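Local coordinates for protein peroxinectin A (Dictyostelium discoideum, PDB 6ERC) that uses hydrogen peroxide to oxidise phenolic donors and, as a secreted haem peroxidase, also acts on iodide and thiocyanate, at residues A[357-362]-A[417-422]; A[54-59]-A[435-440]; A[60-65]-A[353-358]; A[47-52]-A[96-101]. One frame throughout, in Å; residues are numbered along the deposited sequence.

Contact 1 (A[357-362]-A[417-422]); sequences DIYMIS and PQIQNR. With CA (calcium ion), chain G.
The Tyr359 ring and the Arg422 guanidinium meet at about a right angle, their planes 70° apart. Tyr359 CE1 lies over one face of the guanidinium, 3.4 Å from Arg422 NH1, while the guanidinium itself sits at the edge of the ring. Asp357 OD2 is another edge neighbour, and Ile358 CG1 covers one ring face, 3.4 Å above its centre. With CG1 between the backbone N and the carbonyl carbon (chi1 59°) and CD1 extended beyond it, Ile358 also reaches helix 417-426, where its CD1 packs 3.2 Å from Ile419 CD1. The same Ile419 methyl touches Tyr359 OH. A water links that hydroxyl to the helix, donating to Gln418 OE1 at 2.9 Å and lying 3.3 Å from Tyr359 OH.

In this animal haem peroxidase the loop carries a calcium ion, bound at 2.4 Å by Asp357 OD1; Tyr359 O, Ser306, Asn355 and two waters are also ligands. Asp357 OD1 also closes an Asx turn, accepting from Tyr359 N at 3.2 Å. An alanine in place of Tyr359 would probably open a gap between Ile358 CG1 and the guanidinium of Arg422, and leave the bridging water without its phenolic partner. Arg422 NH1 is held independently of the ring, donating to the carbonyl oxygens of Ile55 and Asp57.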
loop_
_atom_site.group_PDB
_atom_site.type_symbol
_atom_site.label_atom_id
_atom_site.label_comp_id
_atom_site.label_asym_id
_atom_site.label_seq_id
_atom_site.Cartn_x
_atom_site.Cartn_y
_atom_site.Cartn_z
ATOM N N ASP A 357 -13.972 -0.431 8.423
ATOM C CA ASP A 357 -15.396 -0.655 8.255
ATOM C C ASP A 357 -15.791 -0.046 6.916
ATOM O O ASP A 357 -14.931 0.348 6.122
ATOM C CB ASP A 357 -16.157 -0.061 9.441
ATOM C CG ASP A 357 -15.707 1.344 9.764
ATOM O OD1 ASP A 357 -15.188 2.025 8.854
ATOM O OD2 ASP A 357 -15.857 1.765 10.927
ATOM N N ILE A 358 -17.094 0.039 6.654
ATOM C CA ILE A 358 -17.532 0.554 5.364
ATOM C C ILE A 358 -17.252 2.043 5.215
ATOM O O ILE A 358 -17.309 2.565 4.097
ATOM C CB ILE A 358 -19.030 0.271 5.151
ATOM C CG1 ILE A 358 -19.868 0.918 6.258
ATOM C CG2 ILE A 358 -19.272 -1.230 5.088
ATOM C CD1 ILE A 358 -21.353 0.929 5.972
ATOM N N TYR A 359 -16.936 2.744 6.299
ATOM C CA TYR A 359 -16.861 4.198 6.274
ATOM C C TYR A 359 -15.468 4.694 5.928
ATOM O O TYR A 359 -14.465 4.180 6.430
ATOM C CB TYR A 359 -17.287 4.756 7.623
ATOM C CG TYR A 359 -18.590 4.169 8.052
ATOM C CD1 TYR A 359 -19.774 4.602 7.484
ATOM C CD2 TYR A 359 -18.639 3.152 8.991
ATOM C CE1 TYR A 359 -20.976 4.060 7.854
ATOM C CE2 TYR A 359 -19.839 2.599 9.370
ATOM C CZ TYR A 359 -21.004 3.057 8.797
ATOM O OH TYR A 359 -22.205 2.510 9.176
ATOM N N MET A 360 -15.426 5.714 5.075
ATOM C CA MET A 360 -14.191 6.355 4.657
ATOM C C MET A 360 -14.310 7.846 4.923
ATOM O O MET A 360 -15.335 8.456 4.606
ATOM C CB MET A 360 -13.925 6.091 3.176
ATOM C CG MET A 360 -12.640 6.695 2.646
ATOM S SD MET A 360 -12.319 6.180 0.948
ATOM C CE MET A 360 -12.189 4.404 1.143
ATOM N N ILE A 361 -13.268 8.427 5.521
ATOM C CA ILE A 361 -13.292 9.852 5.816
ATOM C C ILE A 361 -13.492 10.646 4.529
ATOM O O ILE A 361 -13.184 10.181 3.423
ATOM C CB ILE A 361 -12.003 10.286 6.534
ATOM C CG1 ILE A 361 -10.772 9.873 5.721
ATOM C CG2 ILE A 361 -11.955 9.686 7.933
ATOM C CD1 ILE A 361 -9.473 10.450 6.244
ATOM N N SER A 362 -14.022 11.859 4.676
ATOM C CA SER A 362 -14.303 12.695 3.518
ATOM C C SER A 362 -13.049 13.323 2.926
ATOM O O SER A 362 -13.089 13.785 1.781
ATOM C CB SER A 362 -15.302 13.791 3.892
ATOM O OG SER A 362 -16.570 13.229 4.177
ATOM N N PRO A 417 -27.396 -2.788 12.303
ATOM C CA PRO A 417 -28.495 -2.512 11.362
ATOM C C PRO A 417 -28.158 -1.446 10.338
ATOM O O PRO A 417 -28.576 -1.555 9.178
ATOM C CB PRO A 417 -29.645 -2.072 12.282
ATOM C CG PRO A 417 -29.281 -2.568 13.638
ATOM C CD PRO A 417 -27.791 -2.522 13.696
ATOM N N GLN A 418 -27.416 -0.407 10.731
ATOM C CA GLN A 418 -27.073 0.644 9.780
ATOM C C GLN A 418 -26.206 0.105 8.653
ATOM O O GLN A 418 -26.325 0.561 7.509
ATOM C CB GLN A 418 -26.366 1.798 10.489
ATOM C CG GLN A 418 -26.161 3.015 9.597
ATOM C CD GLN A 418 -25.527 4.181 10.329
ATOM O OE1 GLN A 418 -24.915 4.006 11.383
ATOM N NE2 GLN A 418 -25.675 5.380 9.776
ATOM N N ILE A 419 -25.332 -0.861 8.946
ATOM C CA ILE A 419 -24.605 -1.531 7.873
ATOM C C ILE A 419 -25.575 -2.336 7.016
ATOM O O ILE A 419 -25.520 -2.293 5.781
ATOM C CB ILE A 419 -23.483 -2.422 8.439
ATOM C CG1 ILE A 419 -22.596 -1.661 9.434
ATOM C CG2 ILE A 419 -22.635 -2.982 7.301
ATOM C CD1 ILE A 419 -21.768 -0.557 8.829
ATOM N N GLN A 420 -26.481 -3.079 7.656
ATOM C CA GLN A 420 -27.481 -3.841 6.913
ATOM C C GLN A 420 -28.291 -2.934 5.997
ATOM O O GLN A 420 -28.499 -3.243 4.819
ATOM C CB GLN A 420 -28.407 -4.575 7.882
ATOM C CG GLN A 420 -27.737 -5.669 8.681
ATOM C CD GLN A 420 -28.691 -6.336 9.646
ATOM O OE1 GLN A 420 -29.909 -6.194 9.527
ATOM N NE2 GLN A 420 -28.145 -7.065 10.612
ATOM N N ASN A 421 -28.761 -1.804 6.527
ATOM C CA ASN A 421 -29.585 -0.903 5.732
ATOM C C ASN A 421 -28.817 -0.368 4.530
ATOM O O ASN A 421 -29.316 -0.388 3.400
ATOM C CB ASN A 421 -30.094 0.238 6.611
ATOM C CG ASN A 421 -31.101 -0.234 7.644
ATOM O OD1 ASN A 421 -31.291 -1.438 7.840
ATOM N ND2 ASN A 421 -31.753 0.714 8.313
ATOM N N ARG A 422 -27.589 0.108 4.752
ATOM C CA ARG A 422 -26.805 0.654 3.649
ATOM C C ARG A 422 -26.536 -0.397 2.580
ATOM O O ARG A 422 -26.467 -0.066 1.391
ATOM C CB ARG A 422 -25.497 1.241 4.178
ATOM C CG ARG A 422 -25.701 2.516 4.983
ATOM C CD ARG A 422 -24.400 3.240 5.284
ATOM N NE ARG A 422 -24.656 4.528 5.928
ATOM C CZ ARG A 422 -23.828 5.568 5.904
ATOM N NH1 ARG A 422 -22.671 5.499 5.261
ATOM N NH2 ARG A 422 -24.166 6.692 6.519
HETATM CA CA CA G . -13.391 3.491 8.418
HETATM O O HOH W 1 -14.437 4.144 10.418
HETATM O O HOH W 2 -23.076 1.913 12.303
HETATM O O HOH W 3 -13.179 5.858 8.329
#

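Contact 2 (A[54-59]-A[435-440]); sequences IIFDQQ and SYVGGL
The CA atoms of Ile55 and Val437 are the nearest pair across the two segments, 8.0 Å apart, where helix 48-56, with a wider pi-type turn at residues 54-56, faces helix 435-441. This is helix-to-helix packing within the largely helical fold of the animal haem peroxidases, and the contact is apolar and buried throughout. Phe56 carries most of it. Its CG lies anti to the carbonyl carbon (chi1 -72°), and the far end of the ring meets three side chains of the second helix.

The rings of Phe56 and Tyr436 are nearly parallel, 17° apart, but slid so far past each other that they barely overlap, with centroids 5.7 Å apart; the touch is between Phe56 CZ and Tyr436 CE2, at 3.5 Å. Val437 CG1 packs 3.7 Å from Phe56 CE2, and Ile55 CD1 reaches the other valine branch, Val437 CG2, at 4.2 Å. From helix 379-390, Ala380 and Leu384 also touch the Phe56 ring. An alanine in place of Phe56 would probably leave a gap facing Tyr436, Val437 and Leu440, with the Tyr436 ring less firmly confined. Leu440 CD1 serves both aromatics: it stands at the edge of the Phe56 ring, 3.8 Å from Phe56 CE1, and lies 3.6 Å above one face of the Tyr436 ring, offset toward the rim.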
loop_
_atom_site.group_PDB
_atom_site.type_symbol
_atom_site.label_atom_id
_atom_site.label_comp_id
_atom_site.label_asym_id
_atom_site.label_seq_id
_atom_site.Cartn_x
_atom_site.Cartn_y
_atom_site.Cartn_z
ATOM N N ILE A 54 -23.646 5.966 -0.900
ATOM C CA ILE A 54 -24.598 5.189 -0.114
ATOM C C ILE A 54 -23.899 4.510 1.056
ATOM O O ILE A 54 -24.372 4.564 2.197
ATOM C CB ILE A 54 -25.326 4.164 -1.006
ATOM C CG1 ILE A 54 -26.254 4.880 -1.996
ATOM C CG2 ILE A 54 -26.137 3.180 -0.159
ATOM C CD1 ILE A 54 -26.720 4.009 -3.144
ATOM N N ILE A 55 -22.773 3.857 0.794
ATOM C CA ILE A 55 -22.118 3.002 1.779
ATOM C C ILE A 55 -20.981 3.721 2.496
ATOM O O ILE A 55 -20.919 3.726 3.724
ATOM C CB ILE A 55 -21.622 1.705 1.101
ATOM C CG1 ILE A 55 -22.812 0.781 0.838
ATOM C CG2 ILE A 55 -20.571 1.003 1.961
ATOM C CD1 ILE A 55 -22.481 -0.441 0.020
ATOM N N PHE A 56 -20.063 4.327 1.744
ATOM C CA PHE A 56 -18.810 4.792 2.325
ATOM C C PHE A 56 -18.914 6.141 3.025
ATOM O O PHE A 56 -17.966 6.523 3.719
ATOM C CB PHE A 56 -17.733 4.856 1.239
ATOM C CG PHE A 56 -17.253 3.505 0.795
ATOM C CD1 PHE A 56 -16.169 2.903 1.411
ATOM C CD2 PHE A 56 -17.893 2.830 -0.229
ATOM C CE1 PHE A 56 -15.730 1.658 1.011
ATOM C CE2 PHE A 56 -17.456 1.582 -0.633
ATOM C CZ PHE A 56 -16.372 0.997 -0.011
ATOM N N ASP A 57 -20.023 6.862 2.884
ATOM C CA ASP A 57 -20.121 8.187 3.482
ATOM C C ASP A 57 -19.884 8.115 4.984
ATOM O O ASP A 57 -20.433 7.253 5.676
ATOM C CB ASP A 57 -21.487 8.806 3.203
ATOM C CG ASP A 57 -21.576 10.243 3.678
ATOM O OD1 ASP A 57 -20.738 11.059 3.238
ATOM O OD2 ASP A 57 -22.476 10.556 4.491
ATOM N N GLN A 58 -19.062 9.033 5.485
ATOM C CA GLN A 58 -18.732 9.103 6.900
ATOM C C GLN A 58 -18.957 10.525 7.386
ATOM O O GLN A 58 -18.519 11.482 6.739
ATOM C CB GLN A 58 -17.284 8.672 7.146
ATOM C CG GLN A 58 -16.941 8.459 8.607
ATOM C CD GLN A 58 -15.613 7.755 8.787
ATOM O OE1 GLN A 58 -15.032 7.252 7.826
ATOM N NE2 GLN A 58 -15.124 7.714 10.022
ATOM N N GLN A 59 -19.649 10.658 8.519
ATOM C CA GLN A 59 -19.955 11.954 9.104
ATOM C C GLN A 59 -19.368 12.159 10.490
ATOM O O GLN A 59 -19.290 13.308 10.938
ATOM C CB GLN A 59 -21.475 12.161 9.195
ATOM C CG GLN A 59 -22.185 12.242 7.858
ATOM C CD GLN A 59 -23.639 12.646 8.007
ATOM O OE1 GLN A 59 -24.275 12.352 9.018
ATOM N NE2 GLN A 59 -24.166 13.336 7.005
ATOM N N SER A 435 -17.255 -7.434 -3.721
ATOM C CA SER A 435 -16.378 -8.076 -2.745
ATOM C C SER A 435 -15.726 -7.053 -1.823
ATOM O O SER A 435 -15.564 -7.302 -0.623
ATOM C CB SER A 435 -15.308 -8.902 -3.461
ATOM O OG SER A 435 -15.855 -10.100 -3.980
ATOM N N TYR A 436 -15.355 -5.891 -2.363
ATOM C CA TYR A 436 -14.675 -4.881 -1.559
ATOM C C TYR A 436 -15.559 -4.390 -0.417
ATOM O O TYR A 436 -15.115 -4.312 0.735
ATOM C CB TYR A 436 -14.240 -3.718 -2.449
ATOM C CG TYR A 436 -13.522 -2.614 -1.707
ATOM C CD1 TYR A 436 -12.380 -2.878 -0.960
ATOM C CD2 TYR A 436 -13.979 -1.304 -1.765
ATOM C CE1 TYR A 436 -11.720 -1.869 -0.282
ATOM C CE2 TYR A 436 -13.324 -0.289 -1.093
ATOM C CZ TYR A 436 -12.197 -0.576 -0.356
ATOM O OH TYR A 436 -11.547 0.434 0.312
ATOM N N VAL A 437 -16.820 -4.058 -0.712
ATOM C CA VAL A 437 -17.693 -3.540 0.338
ATOM C C VAL A 437 -18.116 -4.665 1.272
ATOM O O VAL A 437 -18.303 -4.448 2.476
ATOM C CB VAL A 437 -18.921 -2.812 -0.257
ATOM C CG1 VAL A 437 -18.526 -1.917 -1.437
ATOM C CG2 VAL A 437 -20.011 -3.788 -0.666
ATOM N N GLY A 438 -18.271 -5.879 0.746
ATOM C CA GLY A 438 -18.680 -6.990 1.589
ATOM C C GLY A 438 -17.633 -7.338 2.628
ATOM O O GLY A 438 -17.936 -7.450 3.820
ATOM N N GLY A 439 -16.382 -7.509 2.192
ATOM C CA GLY A 439 -15.318 -7.827 3.130
ATOM C C GLY A 439 -15.151 -6.765 4.197
ATOM O O GLY A 439 -14.882 -7.074 5.360
ATOM N N LEU A 440 -15.306 -5.496 3.817
ATOM C CA LEU A 440 -15.234 -4.418 4.796
ATOM C C LEU A 440 -16.366 -4.506 5.810
ATOM O O LEU A 440 -16.174 -4.186 6.990
ATOM C CB LEU A 440 -15.262 -3.069 4.083
ATOM C CG LEU A 440 -13.949 -2.686 3.407
ATOM C CD1 LEU A 440 -14.123 -1.469 2.520
ATOM C CD2 LEU A 440 -12.877 -2.429 4.451
#

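Contact 3 (A[60-65]-A[353-358]); sequences THIGSK and EENIDI. With CA (calcium ion), chain G.
Glu354 grips the 60-65 loop with its carboxylate at the tight heart of this contact. Although the Glu354 side chain sets out away from that loop, it bends at chi2 (57°) and brings the carboxylate back. OE2 of Glu354 accepts two backbone N-H groups, from Ile62 N at 2.8 Å on the syn side, close to the carboxylate plane, and from Gly63 N at 2.7 Å, from above that plane. Two further bonds extend the grip: Ser64 N donates to Glu353 O at 3.0 Å, and Lys65 N to Asn355 OD1 at 2.9 Å, almost straight at 172° but from above the amide carbonyl plane. At Gly63 a beta carbon would collide with the preceding carbonyl oxygen and the His61 ring.

The outer side is looser. Exposed His61 gives Glu354 OE1 only a weak bond from ND1, Ile62 CG2 rests 3.7 Å from Asn355 CB, and the Lys65 chain passes beside the Asn355 amide before leading away. Asn355 ND2 in turn donates to Asp357 OD2, at 3.3 Å, which probably helps to hold this metal-binding carboxylate. The 60-65 loop is thus hydrogen-bonded to a segment that itself supplies two calcium ligands, Asn355 O and Asp357 OD1, and so lies in the second shell of the site.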
loop_
_atom_site.group_PDB
_atom_site.type_symbol
_atom_site.label_atom_id
_atom_site.label_comp_id
_atom_site.label_asym_id
_atom_site.label_seq_id
_atom_site.Cartn_x
_atom_site.Cartn_y
_atom_site.Cartn_z
ATOM N N THR A 60 -18.967 11.096 11.184
ATOM C CA THR A 60 -18.473 11.209 12.546
ATOM C C THR A 60 -17.227 10.350 12.712
ATOM O O THR A 60 -16.904 9.506 11.873
ATOM C CB THR A 60 -19.528 10.778 13.569
ATOM O OG1 THR A 60 -19.696 9.359 13.506
ATOM C CG2 THR A 60 -20.865 11.455 13.296
ATOM N N HIS A 61 -16.530 10.574 13.822
ATOM C CA HIS A 61 -15.377 9.759 14.173
ATOM C C HIS A 61 -15.847 8.463 14.818
ATOM O O HIS A 61 -16.698 8.478 15.712
ATOM C CB HIS A 61 -14.457 10.525 15.124
ATOM C CG HIS A 61 -13.329 9.705 15.669
ATOM N ND1 HIS A 61 -12.224 9.363 14.918
ATOM C CD2 HIS A 61 -13.133 9.162 16.894
ATOM C CE1 HIS A 61 -11.398 8.644 15.657
ATOM N NE2 HIS A 61 -11.926 8.508 16.860
ATOM N N ILE A 62 -15.305 7.341 14.353
ATOM C CA ILE A 62 -15.579 6.047 14.967
ATOM C C ILE A 62 -14.399 5.689 15.861
ATOM O O ILE A 62 -14.548 5.551 17.081
ATOM C CB ILE A 62 -15.835 4.954 13.911
ATOM C CG1 ILE A 62 -17.142 5.226 13.154
ATOM C CG2 ILE A 62 -15.900 3.572 14.561
ATOM C CD1 ILE A 62 -17.017 6.230 12.024
ATOM N N GLY A 63 -13.219 5.545 15.263
ATOM C CA GLY A 63 -12.030 5.201 16.016
ATOM C C GLY A 63 -11.775 3.710 16.055
ATOM O O GLY A 63 -12.688 2.925 16.326
ATOM N N SER A 64 -10.533 3.312 15.795
ATOM C CA SER A 64 -10.177 1.902 15.719
ATOM C C SER A 64 -10.636 1.153 16.960
ATOM O O SER A 64 -10.280 1.516 18.084
ATOM C CB SER A 64 -8.663 1.764 15.545
ATOM O OG SER A 64 -8.272 0.404 15.541
ATOM N N LYS A 65 -11.439 0.107 16.750
ATOM C CA LYS A 65 -11.868 -0.740 17.858
ATOM C C LYS A 65 -10.717 -1.556 18.427
ATOM O O LYS A 65 -10.772 -1.957 19.595
ATOM C CB LYS A 65 -12.995 -1.669 17.403
ATOM C CG LYS A 65 -14.279 -0.939 17.032
ATOM C CD LYS A 65 -15.380 -1.898 16.578
ATOM C CE LYS A 65 -15.935 -2.728 17.735
ATOM N NZ LYS A 65 -17.157 -3.499 17.342
ATOM N N GLU A 353 -5.910 5.547 15.108
ATOM C CA GLU A 353 -6.403 5.624 13.739
ATOM C C GLU A 353 -7.910 5.372 13.705
ATOM O O GLU A 353 -8.580 5.260 14.736
ATOM C CB GLU A 353 -5.661 4.637 12.840
ATOM C CG GLU A 353 -6.022 3.175 13.067
ATOM C CD GLU A 353 -5.445 2.267 12.004
ATOM O OE1 GLU A 353 -4.696 2.768 11.139
ATOM O OE2 GLU A 353 -5.747 1.055 12.026
ATOM N N GLU A 354 -8.449 5.272 12.496
ATOM C CA GLU A 354 -9.868 5.051 12.268
ATOM C C GLU A 354 -10.163 3.554 12.173
ATOM O O GLU A 354 -9.271 2.734 11.947
ATOM C CB GLU A 354 -10.291 5.772 10.986
ATOM C CG GLU A 354 -11.758 6.131 10.891
ATOM C CD GLU A 354 -12.238 6.988 12.039
ATOM O OE1 GLU A 354 -11.717 8.115 12.183
ATOM O OE2 GLU A 354 -13.128 6.533 12.792
ATOM N N ASN A 355 -11.434 3.203 12.353
ATOM C CA ASN A 355 -11.834 1.804 12.328
ATOM C C ASN A 355 -11.923 1.291 10.896
ATOM O O ASN A 355 -12.198 2.045 9.959
ATOM C CB ASN A 355 -13.181 1.617 13.020
ATOM C CG ASN A 355 -13.427 0.183 13.439
ATOM O OD1 ASN A 355 -12.596 -0.434 14.103
ATOM N ND2 ASN A 355 -14.571 -0.355 13.048
ATOM N N ILE A 356 -11.692 -0.008 10.733
ATOM C CA ILE A 356 -11.789 -0.654 9.430
ATOM C C ILE A 356 -13.225 -1.128 9.266
ATOM O O ILE A 356 -13.647 -2.107 9.888
ATOM C CB ILE A 356 -10.795 -1.811 9.288
ATOM C CG1 ILE A 356 -9.365 -1.269 9.291
ATOM C CG2 ILE A 356 -11.048 -2.571 7.987
ATOM C CD1 ILE A 356 -8.326 -2.283 9.697
ATOM N N ASP A 357 -13.972 -0.431 8.423
ATOM C CA ASP A 357 -15.396 -0.655 8.255
ATOM C C ASP A 357 -15.791 -0.046 6.916
ATOM O O ASP A 357 -14.931 0.348 6.122
ATOM C CB ASP A 357 -16.157 -0.061 9.441
ATOM C CG ASP A 357 -15.707 1.344 9.764
ATOM O OD1 ASP A 357 -15.188 2.025 8.854
ATOM O OD2 ASP A 357 -15.857 1.765 10.927
ATOM N N ILE A 358 -17.094 0.039 6.654
ATOM C CA ILE A 358 -17.532 0.554 5.364
ATOM C C ILE A 358 -17.252 2.043 5.215
ATOM O O ILE A 358 -17.309 2.565 4.097
ATOM C CB ILE A 358 -19.030 0.271 5.151
ATOM C CG1 ILE A 358 -19.868 0.918 6.258
ATOM C CG2 ILE A 358 -19.272 -1.230 5.088
ATOM C CD1 ILE A 358 -21.353 0.929 5.972
HETATM CA CA CA G . -13.391 3.491 8.418
HETATM O O HOH W 1 -14.437 4.144 10.418
HETATM O O HOH W 3 -13.179 5.858 8.329
#

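Contact 4 (A[47-52]-A[96-101]); sequences PSRAIS and KVPKCD
Arg49 in the first turn of helix 48-56, which Pro47 precedes at the N-cap position, comes closest to Val97 of the loop after strand 91-96, CA to CA 6.1 Å, and that loop then makes a type II turn from Pro98 to Asp101. A water joins the two backbones, accepting from Arg49 N and donating to Lys96 O at 2.8 Å. The Arg49 side chain starts with CG anti to the backbone N (chi1 176°) and kinks at chi2. Its CG packs 3.4 Å from Pro98 CD, and beside it Pro98 CG approaches Ala50 CB at 4.4 Å.

Beyond the proline the guanidinium meets Asp101 in a salt bridge, the two planes 29° apart. Arg49 NE donates to Asp101 OD2 at 3.0 Å, from above the carboxylate plane, and NH2 adds weak bonds to both carboxylate oxygens. Asp101 OD1 also accepts from Tyr103 N and Phe104 N, and OD2 from Asn53 ND2, while the neighbouring Cys100 is tied to Cys108 by a disulfide. Since Arg49 NH1 makes a second salt bridge, to Asp378, two carboxylates flank the buried guanidinium, which would probably favour its charged form and offset the nearby Arg365.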
loop_
_atom_site.group_PDB
_atom_site.type_symbol
_atom_site.label_atom_id
_atom_site.label_comp_id
_atom_site.label_asym_id
_atom_site.label_seq_id
_atom_site.Cartn_x
_atom_site.Cartn_y
_atom_site.Cartn_z
ATOM N N PRO A 47 -23.493 2.684 -10.165
ATOM C CA PRO A 47 -22.140 3.175 -10.452
ATOM C C PRO A 47 -21.317 3.343 -9.183
ATOM O O PRO A 47 -21.838 3.369 -8.065
ATOM C CB PRO A 47 -22.385 4.524 -11.139
ATOM C CG PRO A 47 -23.781 4.448 -11.648
ATOM C CD PRO A 47 -24.528 3.601 -10.668
ATOM N N SER A 48 -20.000 3.473 -9.376
ATOM C CA SER A 48 -19.076 3.524 -8.244
ATOM C C SER A 48 -19.392 4.698 -7.322
ATOM O O SER A 48 -19.484 4.533 -6.100
ATOM C CB SER A 48 -17.635 3.612 -8.751
ATOM O OG SER A 48 -17.319 2.508 -9.581
ATOM N N ARG A 49 -19.564 5.893 -7.890
ATOM C CA ARG A 49 -19.790 7.072 -7.060
ATOM C C ARG A 49 -21.092 6.968 -6.275
ATOM O O ARG A 49 -21.207 7.542 -5.186
ATOM C CB ARG A 49 -19.785 8.331 -7.929
ATOM C CG ARG A 49 -20.107 9.623 -7.185
ATOM C CD ARG A 49 -19.199 9.857 -5.985
ATOM N NE ARG A 49 -19.502 11.127 -5.331
ATOM C CZ ARG A 49 -19.012 11.511 -4.155
ATOM N NH1 ARG A 49 -18.186 10.724 -3.477
ATOM N NH2 ARG A 49 -19.356 12.688 -3.651
ATOM N N ALA A 50 -22.082 6.249 -6.807
ATOM C CA ALA A 50 -23.312 6.025 -6.055
ATOM C C ALA A 50 -23.054 5.114 -4.862
ATOM O O ALA A 50 -23.435 5.433 -3.731
ATOM C CB ALA A 50 -24.386 5.436 -6.969
ATOM N N ILE A 51 -22.398 3.975 -5.096
ATOM C CA ILE A 51 -22.043 3.086 -3.994
ATOM C C ILE A 51 -21.210 3.830 -2.961
ATOM O O ILE A 51 -21.327 3.576 -1.756
ATOM C CB ILE A 51 -21.299 1.843 -4.521
ATOM C CG1 ILE A 51 -22.167 1.055 -5.508
ATOM C CG2 ILE A 51 -20.864 0.952 -3.367
ATOM C CD1 ILE A 51 -23.413 0.428 -4.902
ATOM N N SER A 52 -20.357 4.754 -3.409
ATOM C CA SER A 52 -19.555 5.540 -2.477
ATOM C C SER A 52 -20.443 6.381 -1.570
ATOM O O SER A 52 -20.270 6.391 -0.346
ATOM C CB SER A 52 -18.580 6.429 -3.251
ATOM O OG SER A 52 -17.807 7.228 -2.374
ATOM N N LYS A 96 -18.644 8.035 -13.455
ATOM C CA LYS A 96 -19.840 8.844 -13.632
ATOM C C LYS A 96 -20.281 9.433 -12.298
ATOM O O LYS A 96 -20.315 8.738 -11.278
ATOM C CB LYS A 96 -20.962 8.002 -14.240
ATOM C CG LYS A 96 -20.757 7.668 -15.710
ATOM C CD LYS A 96 -21.957 6.933 -16.291
ATOM C CE LYS A 96 -21.815 6.739 -17.794
ATOM N NZ LYS A 96 -22.903 5.895 -18.361
ATOM N N VAL A 97 -20.605 10.721 -12.306
ATOM C CA VAL A 97 -21.115 11.421 -11.135
ATOM C C VAL A 97 -22.639 11.441 -11.228
ATOM O O VAL A 97 -23.172 11.942 -12.230
ATOM C CB VAL A 97 -20.553 12.847 -11.041
ATOM C CG1 VAL A 97 -21.157 13.591 -9.852
ATOM C CG2 VAL A 97 -19.036 12.810 -10.940
ATOM N N PRO A 98 -23.363 10.919 -10.242
ATOM C CA PRO A 98 -24.823 11.051 -10.261
ATOM C C PRO A 98 -25.242 12.509 -10.379
ATOM O O PRO A 98 -24.621 13.401 -9.799
ATOM C CB PRO A 98 -25.252 10.445 -8.922
ATOM C CG PRO A 98 -24.164 9.500 -8.576
ATOM C CD PRO A 98 -22.903 10.105 -9.104
ATOM N N LYS A 99 -26.308 12.748 -11.139
ATOM C CA LYS A 99 -26.793 14.108 -11.322
ATOM C C LYS A 99 -27.119 14.730 -9.969
ATOM O O LYS A 99 -27.687 14.078 -9.088
ATOM C CB LYS A 99 -28.026 14.116 -12.229
ATOM C CG LYS A 99 -28.429 15.504 -12.717
ATOM C CD LYS A 99 -29.586 15.463 -13.709
ATOM C CE LYS A 99 -30.911 15.136 -13.033
ATOM N NZ LYS A 99 -32.077 15.318 -13.949
ATOM N N CYS A 100 -26.728 15.995 -9.801
ATOM C CA CYS A 100 -26.983 16.781 -8.597
ATOM C C CYS A 100 -26.092 16.387 -7.425
ATOM O O CYS A 100 -26.377 16.761 -6.284
ATOM C CB CYS A 100 -28.450 16.696 -8.162
ATOM S SG CYS A 100 -29.630 17.308 -9.370
ATOM N N ASP A 101 -25.016 15.645 -7.663
ATOM C CA ASP A 101 -24.113 15.297 -6.573
ATOM C C ASP A 101 -23.583 16.568 -5.920
ATOM O O ASP A 101 -23.027 17.441 -6.593
ATOM C CB ASP A 101 -22.961 14.436 -7.087
ATOM C CG ASP A 101 -22.080 13.906 -5.964
ATOM O OD1 ASP A 101 -21.463 14.719 -5.243
ATOM O OD2 ASP A 101 -22.015 12.669 -5.793
HETATM O O HOH W 4 -19.415 6.113 -10.766
#

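In the fold
Contacts 1 and 2 are neighbours, their centres about 5 Å apart: Ile358 O of contact 1 lies 2.9 Å from Phe56 CD1 of contact 2, and their helices 417-426 and 435-441 follow each other in the chain. The centre of contact 3 is about 10 Å from that of contact 1, and the two share Asp357, Ile358 and the calcium ion, so the calcium-binding loop takes part in both contacts. Helix 48-56 links contact 2 to contact 4, whose centre is about 14 Å away and lies farther out. None belongs to the annotated active site, but the side chains of Glu353 in contact 3 and Tyr436 in contact 2 come within about 6 and 8 Å of the haem.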